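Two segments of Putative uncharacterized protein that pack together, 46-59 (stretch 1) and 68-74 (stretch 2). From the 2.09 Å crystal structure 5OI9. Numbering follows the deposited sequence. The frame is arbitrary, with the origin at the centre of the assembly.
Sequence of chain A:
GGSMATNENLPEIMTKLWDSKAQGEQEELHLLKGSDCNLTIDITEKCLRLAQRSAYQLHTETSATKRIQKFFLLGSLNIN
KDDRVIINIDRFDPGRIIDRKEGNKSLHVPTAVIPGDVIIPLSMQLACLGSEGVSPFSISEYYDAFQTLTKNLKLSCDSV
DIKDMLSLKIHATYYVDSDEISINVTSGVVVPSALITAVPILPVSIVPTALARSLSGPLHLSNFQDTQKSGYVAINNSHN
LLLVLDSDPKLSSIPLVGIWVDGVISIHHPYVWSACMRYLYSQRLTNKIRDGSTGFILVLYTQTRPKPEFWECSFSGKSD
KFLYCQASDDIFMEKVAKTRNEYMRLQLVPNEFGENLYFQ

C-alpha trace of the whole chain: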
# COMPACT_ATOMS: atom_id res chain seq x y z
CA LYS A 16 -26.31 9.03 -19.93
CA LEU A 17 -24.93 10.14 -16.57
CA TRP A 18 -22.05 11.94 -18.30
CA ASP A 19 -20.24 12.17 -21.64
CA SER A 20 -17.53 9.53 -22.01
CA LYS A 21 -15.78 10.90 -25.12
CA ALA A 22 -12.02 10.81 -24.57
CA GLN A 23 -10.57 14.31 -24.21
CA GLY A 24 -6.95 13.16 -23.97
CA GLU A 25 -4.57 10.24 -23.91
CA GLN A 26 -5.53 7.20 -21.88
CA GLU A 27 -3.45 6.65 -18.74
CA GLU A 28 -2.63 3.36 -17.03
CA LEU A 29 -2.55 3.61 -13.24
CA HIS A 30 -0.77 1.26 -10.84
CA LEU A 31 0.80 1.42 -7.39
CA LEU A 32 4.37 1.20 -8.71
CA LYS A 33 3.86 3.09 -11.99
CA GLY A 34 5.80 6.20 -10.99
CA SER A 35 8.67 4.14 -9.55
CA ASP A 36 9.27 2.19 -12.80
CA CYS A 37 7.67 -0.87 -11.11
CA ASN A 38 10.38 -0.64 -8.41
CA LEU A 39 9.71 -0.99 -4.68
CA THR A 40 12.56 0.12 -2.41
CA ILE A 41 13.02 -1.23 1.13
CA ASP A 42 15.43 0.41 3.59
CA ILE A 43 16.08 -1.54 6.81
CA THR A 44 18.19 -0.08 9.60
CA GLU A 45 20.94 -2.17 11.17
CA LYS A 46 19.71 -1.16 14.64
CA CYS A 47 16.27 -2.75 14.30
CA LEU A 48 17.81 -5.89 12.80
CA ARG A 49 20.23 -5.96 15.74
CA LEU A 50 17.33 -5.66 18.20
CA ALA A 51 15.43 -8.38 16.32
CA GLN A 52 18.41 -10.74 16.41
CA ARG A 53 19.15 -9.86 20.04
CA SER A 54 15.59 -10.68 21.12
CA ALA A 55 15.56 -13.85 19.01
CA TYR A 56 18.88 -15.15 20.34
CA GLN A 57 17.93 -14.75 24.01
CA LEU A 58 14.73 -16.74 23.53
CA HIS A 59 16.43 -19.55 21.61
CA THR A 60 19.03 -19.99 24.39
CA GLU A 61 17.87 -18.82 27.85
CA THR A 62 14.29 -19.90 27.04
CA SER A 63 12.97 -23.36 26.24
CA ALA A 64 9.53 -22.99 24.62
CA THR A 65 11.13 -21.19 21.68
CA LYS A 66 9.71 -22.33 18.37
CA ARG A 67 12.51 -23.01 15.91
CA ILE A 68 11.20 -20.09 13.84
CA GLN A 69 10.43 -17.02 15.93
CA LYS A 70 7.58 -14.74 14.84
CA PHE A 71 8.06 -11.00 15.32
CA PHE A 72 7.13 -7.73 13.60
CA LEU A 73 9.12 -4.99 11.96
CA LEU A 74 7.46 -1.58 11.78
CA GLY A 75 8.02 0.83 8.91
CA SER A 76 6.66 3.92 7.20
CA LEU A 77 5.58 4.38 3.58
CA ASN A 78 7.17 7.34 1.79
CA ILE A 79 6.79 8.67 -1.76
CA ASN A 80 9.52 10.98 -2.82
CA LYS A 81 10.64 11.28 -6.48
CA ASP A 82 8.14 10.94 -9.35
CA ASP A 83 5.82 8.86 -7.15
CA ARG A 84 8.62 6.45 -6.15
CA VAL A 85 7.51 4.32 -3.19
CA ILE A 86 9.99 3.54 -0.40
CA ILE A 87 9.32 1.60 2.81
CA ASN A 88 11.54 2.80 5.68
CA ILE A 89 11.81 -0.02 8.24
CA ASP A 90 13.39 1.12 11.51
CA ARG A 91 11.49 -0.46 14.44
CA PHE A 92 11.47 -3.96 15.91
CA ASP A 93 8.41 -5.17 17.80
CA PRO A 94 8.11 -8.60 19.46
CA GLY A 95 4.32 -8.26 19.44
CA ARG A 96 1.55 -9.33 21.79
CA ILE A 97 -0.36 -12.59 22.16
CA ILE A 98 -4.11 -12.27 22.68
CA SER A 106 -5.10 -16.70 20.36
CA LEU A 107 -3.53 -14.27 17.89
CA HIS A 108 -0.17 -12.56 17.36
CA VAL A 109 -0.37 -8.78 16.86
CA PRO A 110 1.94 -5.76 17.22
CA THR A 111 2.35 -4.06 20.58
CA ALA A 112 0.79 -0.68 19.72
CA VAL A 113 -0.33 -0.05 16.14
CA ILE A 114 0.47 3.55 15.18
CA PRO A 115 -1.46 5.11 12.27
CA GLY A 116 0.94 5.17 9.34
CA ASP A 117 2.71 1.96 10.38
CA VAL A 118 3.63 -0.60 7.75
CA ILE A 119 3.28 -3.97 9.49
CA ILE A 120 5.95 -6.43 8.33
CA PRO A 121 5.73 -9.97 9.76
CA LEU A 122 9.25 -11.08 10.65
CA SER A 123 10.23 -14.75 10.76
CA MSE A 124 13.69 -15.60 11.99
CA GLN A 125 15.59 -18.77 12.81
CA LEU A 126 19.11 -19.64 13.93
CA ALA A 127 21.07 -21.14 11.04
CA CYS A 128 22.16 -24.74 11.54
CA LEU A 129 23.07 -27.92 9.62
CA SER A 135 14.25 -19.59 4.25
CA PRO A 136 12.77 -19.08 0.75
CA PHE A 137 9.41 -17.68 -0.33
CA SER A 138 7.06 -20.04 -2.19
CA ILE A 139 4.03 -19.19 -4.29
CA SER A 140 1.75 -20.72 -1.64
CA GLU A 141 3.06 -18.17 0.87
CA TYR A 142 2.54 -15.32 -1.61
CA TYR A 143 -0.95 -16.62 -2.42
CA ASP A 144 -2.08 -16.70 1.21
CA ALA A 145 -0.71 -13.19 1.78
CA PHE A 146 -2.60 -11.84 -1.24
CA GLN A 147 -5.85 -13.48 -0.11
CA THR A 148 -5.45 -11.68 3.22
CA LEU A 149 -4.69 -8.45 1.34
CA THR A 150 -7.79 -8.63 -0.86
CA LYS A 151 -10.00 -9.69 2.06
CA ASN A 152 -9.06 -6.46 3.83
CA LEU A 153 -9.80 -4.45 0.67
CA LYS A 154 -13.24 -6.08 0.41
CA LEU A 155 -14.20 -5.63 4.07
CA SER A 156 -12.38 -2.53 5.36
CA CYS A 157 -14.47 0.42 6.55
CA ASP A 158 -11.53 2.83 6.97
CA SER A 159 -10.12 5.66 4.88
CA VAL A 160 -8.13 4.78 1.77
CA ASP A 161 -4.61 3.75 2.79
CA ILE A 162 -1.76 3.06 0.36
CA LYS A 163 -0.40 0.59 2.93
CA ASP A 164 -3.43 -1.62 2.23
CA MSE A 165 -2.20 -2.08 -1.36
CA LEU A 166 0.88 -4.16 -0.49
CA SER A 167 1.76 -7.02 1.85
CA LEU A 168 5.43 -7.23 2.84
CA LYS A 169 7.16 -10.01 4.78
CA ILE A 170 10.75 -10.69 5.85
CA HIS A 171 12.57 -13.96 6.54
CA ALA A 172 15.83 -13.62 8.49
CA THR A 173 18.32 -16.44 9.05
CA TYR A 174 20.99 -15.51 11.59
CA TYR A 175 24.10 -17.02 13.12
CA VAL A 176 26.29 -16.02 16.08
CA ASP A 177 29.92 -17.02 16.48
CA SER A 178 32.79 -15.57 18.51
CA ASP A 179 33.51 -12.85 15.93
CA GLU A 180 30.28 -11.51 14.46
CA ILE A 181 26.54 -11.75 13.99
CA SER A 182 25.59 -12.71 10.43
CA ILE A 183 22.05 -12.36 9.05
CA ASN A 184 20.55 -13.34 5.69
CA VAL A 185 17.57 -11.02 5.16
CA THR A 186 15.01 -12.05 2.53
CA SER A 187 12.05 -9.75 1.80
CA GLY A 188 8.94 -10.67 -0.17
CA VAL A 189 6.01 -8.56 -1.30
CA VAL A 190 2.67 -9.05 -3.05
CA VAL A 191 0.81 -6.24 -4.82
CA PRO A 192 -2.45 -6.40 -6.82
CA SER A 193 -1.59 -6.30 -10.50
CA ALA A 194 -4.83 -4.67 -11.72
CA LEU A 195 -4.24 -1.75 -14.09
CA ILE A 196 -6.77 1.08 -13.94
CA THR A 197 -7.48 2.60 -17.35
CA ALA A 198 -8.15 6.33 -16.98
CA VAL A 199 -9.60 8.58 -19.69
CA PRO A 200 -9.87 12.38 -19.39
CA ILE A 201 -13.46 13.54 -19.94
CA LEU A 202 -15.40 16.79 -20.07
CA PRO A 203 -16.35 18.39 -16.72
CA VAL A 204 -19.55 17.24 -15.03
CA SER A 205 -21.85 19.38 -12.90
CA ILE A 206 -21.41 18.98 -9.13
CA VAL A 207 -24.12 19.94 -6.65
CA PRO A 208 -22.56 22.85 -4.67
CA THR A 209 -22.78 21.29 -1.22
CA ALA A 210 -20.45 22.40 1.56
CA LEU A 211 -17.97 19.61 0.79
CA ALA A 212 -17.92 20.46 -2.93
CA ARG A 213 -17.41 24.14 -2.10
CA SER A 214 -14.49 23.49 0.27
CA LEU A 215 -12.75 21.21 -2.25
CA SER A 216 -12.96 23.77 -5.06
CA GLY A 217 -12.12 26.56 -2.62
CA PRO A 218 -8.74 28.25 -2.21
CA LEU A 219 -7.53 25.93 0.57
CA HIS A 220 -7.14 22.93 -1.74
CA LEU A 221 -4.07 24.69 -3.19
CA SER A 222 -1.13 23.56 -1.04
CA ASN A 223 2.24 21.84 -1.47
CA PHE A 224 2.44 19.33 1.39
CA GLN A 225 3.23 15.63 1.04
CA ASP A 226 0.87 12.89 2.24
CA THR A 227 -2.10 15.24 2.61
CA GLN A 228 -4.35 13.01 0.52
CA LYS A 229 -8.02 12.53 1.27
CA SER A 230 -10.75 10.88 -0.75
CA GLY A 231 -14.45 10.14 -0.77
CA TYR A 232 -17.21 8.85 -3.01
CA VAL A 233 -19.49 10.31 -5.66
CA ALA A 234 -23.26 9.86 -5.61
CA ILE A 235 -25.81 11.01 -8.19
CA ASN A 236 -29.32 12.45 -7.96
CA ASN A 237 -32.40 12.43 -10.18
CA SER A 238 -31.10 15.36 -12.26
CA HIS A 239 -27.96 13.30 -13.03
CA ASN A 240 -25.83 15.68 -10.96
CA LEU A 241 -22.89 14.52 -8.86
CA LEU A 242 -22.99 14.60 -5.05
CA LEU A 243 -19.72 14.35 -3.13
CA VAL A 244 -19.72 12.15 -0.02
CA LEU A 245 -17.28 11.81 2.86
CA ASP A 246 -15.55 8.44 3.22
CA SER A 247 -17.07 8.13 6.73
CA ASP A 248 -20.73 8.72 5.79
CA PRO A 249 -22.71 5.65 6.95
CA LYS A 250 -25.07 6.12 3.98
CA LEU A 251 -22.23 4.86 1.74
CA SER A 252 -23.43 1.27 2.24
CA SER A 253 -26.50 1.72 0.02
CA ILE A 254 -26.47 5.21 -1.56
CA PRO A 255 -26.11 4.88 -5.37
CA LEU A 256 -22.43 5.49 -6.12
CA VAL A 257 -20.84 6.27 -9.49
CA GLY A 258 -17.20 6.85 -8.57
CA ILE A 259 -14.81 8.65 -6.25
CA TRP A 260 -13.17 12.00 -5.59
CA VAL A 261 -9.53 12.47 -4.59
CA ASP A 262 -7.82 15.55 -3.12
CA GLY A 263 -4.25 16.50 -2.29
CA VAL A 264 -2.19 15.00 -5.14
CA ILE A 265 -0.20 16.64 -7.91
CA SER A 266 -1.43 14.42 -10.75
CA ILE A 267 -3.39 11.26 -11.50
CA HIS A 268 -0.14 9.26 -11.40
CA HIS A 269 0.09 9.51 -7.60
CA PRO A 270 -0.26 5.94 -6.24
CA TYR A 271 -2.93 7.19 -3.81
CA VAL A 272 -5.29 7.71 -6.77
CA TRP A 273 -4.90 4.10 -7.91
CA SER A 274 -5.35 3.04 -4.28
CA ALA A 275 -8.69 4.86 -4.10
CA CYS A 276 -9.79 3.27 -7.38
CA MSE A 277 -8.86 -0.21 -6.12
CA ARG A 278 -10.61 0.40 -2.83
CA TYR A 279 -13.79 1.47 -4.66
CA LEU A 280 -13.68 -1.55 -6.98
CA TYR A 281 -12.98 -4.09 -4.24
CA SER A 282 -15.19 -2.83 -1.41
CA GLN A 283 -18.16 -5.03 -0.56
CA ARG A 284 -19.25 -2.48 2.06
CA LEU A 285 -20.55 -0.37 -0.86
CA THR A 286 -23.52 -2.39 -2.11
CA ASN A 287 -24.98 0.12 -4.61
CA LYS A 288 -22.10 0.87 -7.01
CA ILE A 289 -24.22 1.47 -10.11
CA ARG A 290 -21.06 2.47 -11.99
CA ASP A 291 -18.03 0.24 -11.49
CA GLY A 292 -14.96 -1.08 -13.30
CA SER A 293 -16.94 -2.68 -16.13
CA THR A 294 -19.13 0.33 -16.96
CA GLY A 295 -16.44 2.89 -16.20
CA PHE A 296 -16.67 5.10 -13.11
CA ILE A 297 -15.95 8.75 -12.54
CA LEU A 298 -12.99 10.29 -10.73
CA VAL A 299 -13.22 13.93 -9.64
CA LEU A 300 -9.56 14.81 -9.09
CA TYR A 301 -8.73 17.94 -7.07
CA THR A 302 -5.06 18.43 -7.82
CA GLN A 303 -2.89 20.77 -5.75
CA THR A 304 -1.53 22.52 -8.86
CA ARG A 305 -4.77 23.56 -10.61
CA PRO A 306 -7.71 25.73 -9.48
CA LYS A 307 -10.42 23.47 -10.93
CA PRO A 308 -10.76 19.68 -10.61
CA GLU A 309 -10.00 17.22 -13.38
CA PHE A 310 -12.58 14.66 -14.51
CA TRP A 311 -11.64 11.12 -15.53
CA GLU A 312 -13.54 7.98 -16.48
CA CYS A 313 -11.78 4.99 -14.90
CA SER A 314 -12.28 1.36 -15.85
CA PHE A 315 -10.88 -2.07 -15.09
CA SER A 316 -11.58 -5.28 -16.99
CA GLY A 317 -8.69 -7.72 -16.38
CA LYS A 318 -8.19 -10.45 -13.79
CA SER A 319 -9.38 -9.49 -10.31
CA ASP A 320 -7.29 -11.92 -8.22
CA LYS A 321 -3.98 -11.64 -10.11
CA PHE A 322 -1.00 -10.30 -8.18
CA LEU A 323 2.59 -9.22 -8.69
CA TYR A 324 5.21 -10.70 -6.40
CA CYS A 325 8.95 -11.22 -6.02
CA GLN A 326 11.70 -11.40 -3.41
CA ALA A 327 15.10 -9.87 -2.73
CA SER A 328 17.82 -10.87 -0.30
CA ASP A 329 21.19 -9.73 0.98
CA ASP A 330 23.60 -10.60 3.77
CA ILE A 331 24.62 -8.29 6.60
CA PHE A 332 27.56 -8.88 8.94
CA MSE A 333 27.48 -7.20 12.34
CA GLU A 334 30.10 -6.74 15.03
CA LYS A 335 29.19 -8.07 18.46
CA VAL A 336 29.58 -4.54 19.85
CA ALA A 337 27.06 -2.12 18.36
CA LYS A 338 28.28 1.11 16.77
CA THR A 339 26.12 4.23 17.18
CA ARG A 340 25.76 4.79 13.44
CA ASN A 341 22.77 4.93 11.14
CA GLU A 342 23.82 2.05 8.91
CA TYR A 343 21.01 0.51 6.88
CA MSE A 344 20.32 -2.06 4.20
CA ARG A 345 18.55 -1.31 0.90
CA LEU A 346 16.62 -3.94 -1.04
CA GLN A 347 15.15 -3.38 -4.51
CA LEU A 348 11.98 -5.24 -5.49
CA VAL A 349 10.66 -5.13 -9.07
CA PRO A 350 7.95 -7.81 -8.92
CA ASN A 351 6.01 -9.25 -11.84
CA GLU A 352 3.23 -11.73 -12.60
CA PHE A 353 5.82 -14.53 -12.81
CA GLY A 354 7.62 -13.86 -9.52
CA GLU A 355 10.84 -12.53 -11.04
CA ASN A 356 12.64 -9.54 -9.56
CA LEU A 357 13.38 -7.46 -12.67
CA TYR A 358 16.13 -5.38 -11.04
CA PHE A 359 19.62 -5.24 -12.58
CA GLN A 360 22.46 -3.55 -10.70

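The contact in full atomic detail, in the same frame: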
# COMPACT_ATOMS: atom_id res chain seq x y z
N LYS A 46 20.08 -1.16 13.23
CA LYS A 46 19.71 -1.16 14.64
C LYS A 46 18.49 -2.03 14.90
O LYS A 46 18.45 -2.78 15.88
CB LYS A 46 19.46 0.27 15.11
CG LYS A 46 19.35 0.41 16.62
CD LYS A 46 18.64 1.70 16.99
CE LYS A 46 19.22 2.88 16.24
NZ LYS A 46 18.35 4.08 16.33
N CYS A 47 17.46 -1.94 14.04
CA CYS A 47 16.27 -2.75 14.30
C CYS A 47 16.53 -4.22 13.99
O CYS A 47 15.98 -5.09 14.67
CB CYS A 47 15.06 -2.20 13.53
SG CYS A 47 14.96 -2.52 11.75
N LEU A 48 17.38 -4.51 13.01
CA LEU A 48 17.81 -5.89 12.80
C LEU A 48 18.61 -6.40 13.99
O LEU A 48 18.48 -7.56 14.38
CB LEU A 48 18.64 -6.00 11.52
CG LEU A 48 17.91 -5.83 10.19
CD1 LEU A 48 18.90 -5.81 9.03
CD2 LEU A 48 16.88 -6.94 9.99
N ARG A 49 19.46 -5.54 14.57
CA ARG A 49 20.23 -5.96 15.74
C ARG A 49 19.32 -6.24 16.93
O ARG A 49 19.53 -7.22 17.66
CB ARG A 49 21.27 -4.89 16.10
CG ARG A 49 22.16 -5.26 17.28
CD ARG A 49 23.13 -4.15 17.62
NE ARG A 49 24.14 -3.94 16.58
CZ ARG A 49 25.29 -4.60 16.52
NH1 ARG A 49 25.60 -5.50 17.43
NH2 ARG A 49 26.14 -4.35 15.53
N LEU A 50 18.30 -5.40 17.14
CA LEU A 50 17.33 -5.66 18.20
C LEU A 50 16.54 -6.94 17.92
O LEU A 50 16.28 -7.72 18.85
CB LEU A 50 16.38 -4.47 18.35
CG LEU A 50 16.97 -3.14 18.82
CD1 LEU A 50 15.92 -2.05 18.75
CD2 LEU A 50 17.51 -3.27 20.24
N ALA A 51 16.16 -7.16 16.67
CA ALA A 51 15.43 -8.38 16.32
C ALA A 51 16.28 -9.62 16.59
O ALA A 51 15.80 -10.59 17.19
CB ALA A 51 15.01 -8.34 14.85
N GLN A 52 17.54 -9.59 16.17
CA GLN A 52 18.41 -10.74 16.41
C GLN A 52 18.71 -10.90 17.89
O GLN A 52 18.77 -12.03 18.39
CB GLN A 52 19.71 -10.58 15.61
CG GLN A 52 20.60 -11.81 15.60
CD GLN A 52 21.42 -11.96 16.88
OE1 GLN A 52 21.84 -10.97 17.47
NE2 GLN A 52 21.62 -13.20 17.31
N ARG A 53 18.89 -9.79 18.61
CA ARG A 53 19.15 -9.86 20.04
C ARG A 53 17.99 -10.53 20.77
O ARG A 53 18.19 -11.45 21.57
CB ARG A 53 19.40 -8.46 20.60
CG ARG A 53 19.68 -8.41 22.09
CD ARG A 53 19.92 -6.99 22.57
NE ARG A 53 18.76 -6.13 22.36
CZ ARG A 53 17.77 -5.98 23.24
NH1 ARG A 53 17.81 -6.62 24.40
NH2 ARG A 53 16.75 -5.18 22.97
N SER A 54 16.76 -10.08 20.49
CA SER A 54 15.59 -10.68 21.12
C SER A 54 15.44 -12.15 20.73
O SER A 54 15.10 -12.99 21.57
CB SER A 54 14.33 -9.90 20.74
OG SER A 54 14.51 -8.52 21.01
N ALA A 55 15.70 -12.47 19.47
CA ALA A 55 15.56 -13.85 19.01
C ALA A 55 16.58 -14.76 19.67
O ALA A 55 16.25 -15.90 20.04
CB ALA A 55 15.70 -13.91 17.49
N TYR A 56 17.81 -14.29 19.84
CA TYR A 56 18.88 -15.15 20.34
C TYR A 56 18.70 -15.46 21.82
O TYR A 56 19.00 -16.57 22.27
CB TYR A 56 20.24 -14.51 20.09
CG TYR A 56 21.40 -15.45 20.33
CD1 TYR A 56 21.49 -16.65 19.63
CD2 TYR A 56 22.39 -15.15 21.25
CE1 TYR A 56 22.55 -17.52 19.83
CE2 TYR A 56 23.45 -16.02 21.46
CZ TYR A 56 23.52 -17.20 20.75
OH TYR A 56 24.57 -18.06 20.96
N GLN A 57 18.20 -14.49 22.60
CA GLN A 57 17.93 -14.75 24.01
C GLN A 57 16.89 -15.85 24.17
O GLN A 57 17.08 -16.80 24.94
CB GLN A 57 17.48 -13.47 24.71
CG GLN A 57 18.58 -12.43 24.88
CD GLN A 57 18.25 -11.40 25.95
OE1 GLN A 57 17.08 -11.15 26.24
NE2 GLN A 57 19.28 -10.82 26.54
N LEU A 58 15.78 -15.74 23.43
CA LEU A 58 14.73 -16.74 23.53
C LEU A 58 15.24 -18.13 23.16
O LEU A 58 14.97 -19.11 23.86
CB LEU A 58 13.55 -16.35 22.63
CG LEU A 58 12.68 -15.19 23.12
CD1 LEU A 58 11.87 -14.62 21.97
CD2 LEU A 58 11.77 -15.65 24.24
N HIS A 59 16.00 -18.24 22.06
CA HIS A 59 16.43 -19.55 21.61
C HIS A 59 17.40 -20.22 22.58
O HIS A 59 17.56 -21.44 22.53
CB HIS A 59 17.07 -19.45 20.22
CG HIS A 59 17.40 -20.78 19.60
ND1 HIS A 59 18.52 -21.50 19.95
CD2 HIS A 59 16.75 -21.51 18.67
CE1 HIS A 59 18.55 -22.62 19.25
NE2 HIS A 59 17.49 -22.65 18.46
N ILE A 68 11.36 -21.33 14.58
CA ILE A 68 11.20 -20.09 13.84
C ILE A 68 10.43 -19.12 14.73
O ILE A 68 9.25 -19.34 15.02
CB ILE A 68 10.48 -20.30 12.50
CG1 ILE A 68 11.28 -21.27 11.63
CG2 ILE A 68 10.26 -18.98 11.80
CD1 ILE A 68 10.66 -21.53 10.28
N GLN A 69 11.09 -18.05 15.16
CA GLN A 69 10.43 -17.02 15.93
C GLN A 69 9.61 -16.11 15.03
O GLN A 69 9.96 -15.86 13.87
CB GLN A 69 11.45 -16.19 16.72
CG GLN A 69 12.13 -16.94 17.85
CD GLN A 69 13.52 -17.42 17.49
OE1 GLN A 69 13.87 -17.53 16.32
NE2 GLN A 69 14.33 -17.70 18.51
N LYS A 70 8.50 -15.61 15.57
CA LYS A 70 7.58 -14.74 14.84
C LYS A 70 7.57 -13.38 15.51
O LYS A 70 7.10 -13.24 16.65
CB LYS A 70 6.17 -15.34 14.82
CG LYS A 70 6.07 -16.70 14.16
CD LYS A 70 6.29 -16.60 12.66
CE LYS A 70 5.94 -17.92 11.98
NZ LYS A 70 6.04 -17.80 10.49
N PHE A 71 8.08 -12.37 14.81
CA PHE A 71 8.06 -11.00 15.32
C PHE A 71 7.44 -10.06 14.30
O PHE A 71 6.90 -10.50 13.28
CB PHE A 71 9.47 -10.51 15.66
CG PHE A 71 10.20 -11.37 16.65
CD1 PHE A 71 9.74 -11.48 17.96
CD2 PHE A 71 11.36 -12.03 16.30
CE1 PHE A 71 10.41 -12.27 18.88
CE2 PHE A 71 12.04 -12.81 17.21
CZ PHE A 71 11.56 -12.93 18.50
N PHE A 72 7.54 -8.75 14.55
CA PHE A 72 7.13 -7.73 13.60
C PHE A 72 8.24 -6.71 13.45
O PHE A 72 8.93 -6.37 14.42
CB PHE A 72 5.83 -7.02 14.03
CG PHE A 72 4.63 -7.91 14.07
CD1 PHE A 72 3.96 -8.24 12.90
CD2 PHE A 72 4.15 -8.41 15.27
CE1 PHE A 72 2.84 -9.06 12.93
CE2 PHE A 72 3.04 -9.22 15.31
CZ PHE A 72 2.38 -9.55 14.13
N LEU A 73 8.43 -6.24 12.22
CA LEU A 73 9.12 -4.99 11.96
C LEU A 73 8.09 -3.93 11.63
O LEU A 73 7.04 -4.22 11.06
CB LEU A 73 10.13 -5.14 10.82
CG LEU A 73 11.33 -6.06 11.09
CD1 LEU A 73 12.28 -6.08 9.90
CD2 LEU A 73 12.07 -5.64 12.35
N LEU A 74 8.37 -2.69 12.02
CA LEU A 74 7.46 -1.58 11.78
C LEU A 74 8.16 -0.56 10.89
O LEU A 74 9.32 -0.20 11.14
CB LEU A 74 7.01 -0.92 13.09
CG LEU A 74 6.31 -1.84 14.09
CD1 LEU A 74 5.76 -1.05 15.26
CD2 LEU A 74 5.21 -2.64 13.40

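Stretch 1 is helical throughout, and the helix extends beyond it at both ends. Residues 69-74 of stretch 2 form a strand that continues later in the chain. The two axes approach to 9.9 Å, and their directions differ by 150°, so helix and strand run roughly antiparallel. The CA atoms pair in reverse order: Cys 47 with Leu 73, Ala 51 with Phe 71, and Ala 55 with Gln 69. Each step of four residues on the helix, about one turn, matches two on the strand. As expected for a strand, alternate residues, Gln 69, Phe 71 and Leu 73, point toward the helix, while Lys 70, Phe 72 and Leu 74 do not reach it.

The contact is mainly apolar. Phe 71 meets the helix with its ring edge: CE2 is 3.8 Å from Ala 55 CB, and CZ is 3.9 Å from Leu 58 CD1. Further along, Cys 47 SG lies 4.3 Å from Leu 73 CD2, a looser contact.

Gln 69 NE2 comes within 3.0 Å of Ala 55 O, but the angle is poor and no hydrogen bond forms. Ala 55 O accepts the helical hydrogen bond from His 59 N at 3.1 Å. Gln 69 NE2 also lies 3.7 Å from His 59 CB, though His 59 is poorly ordered.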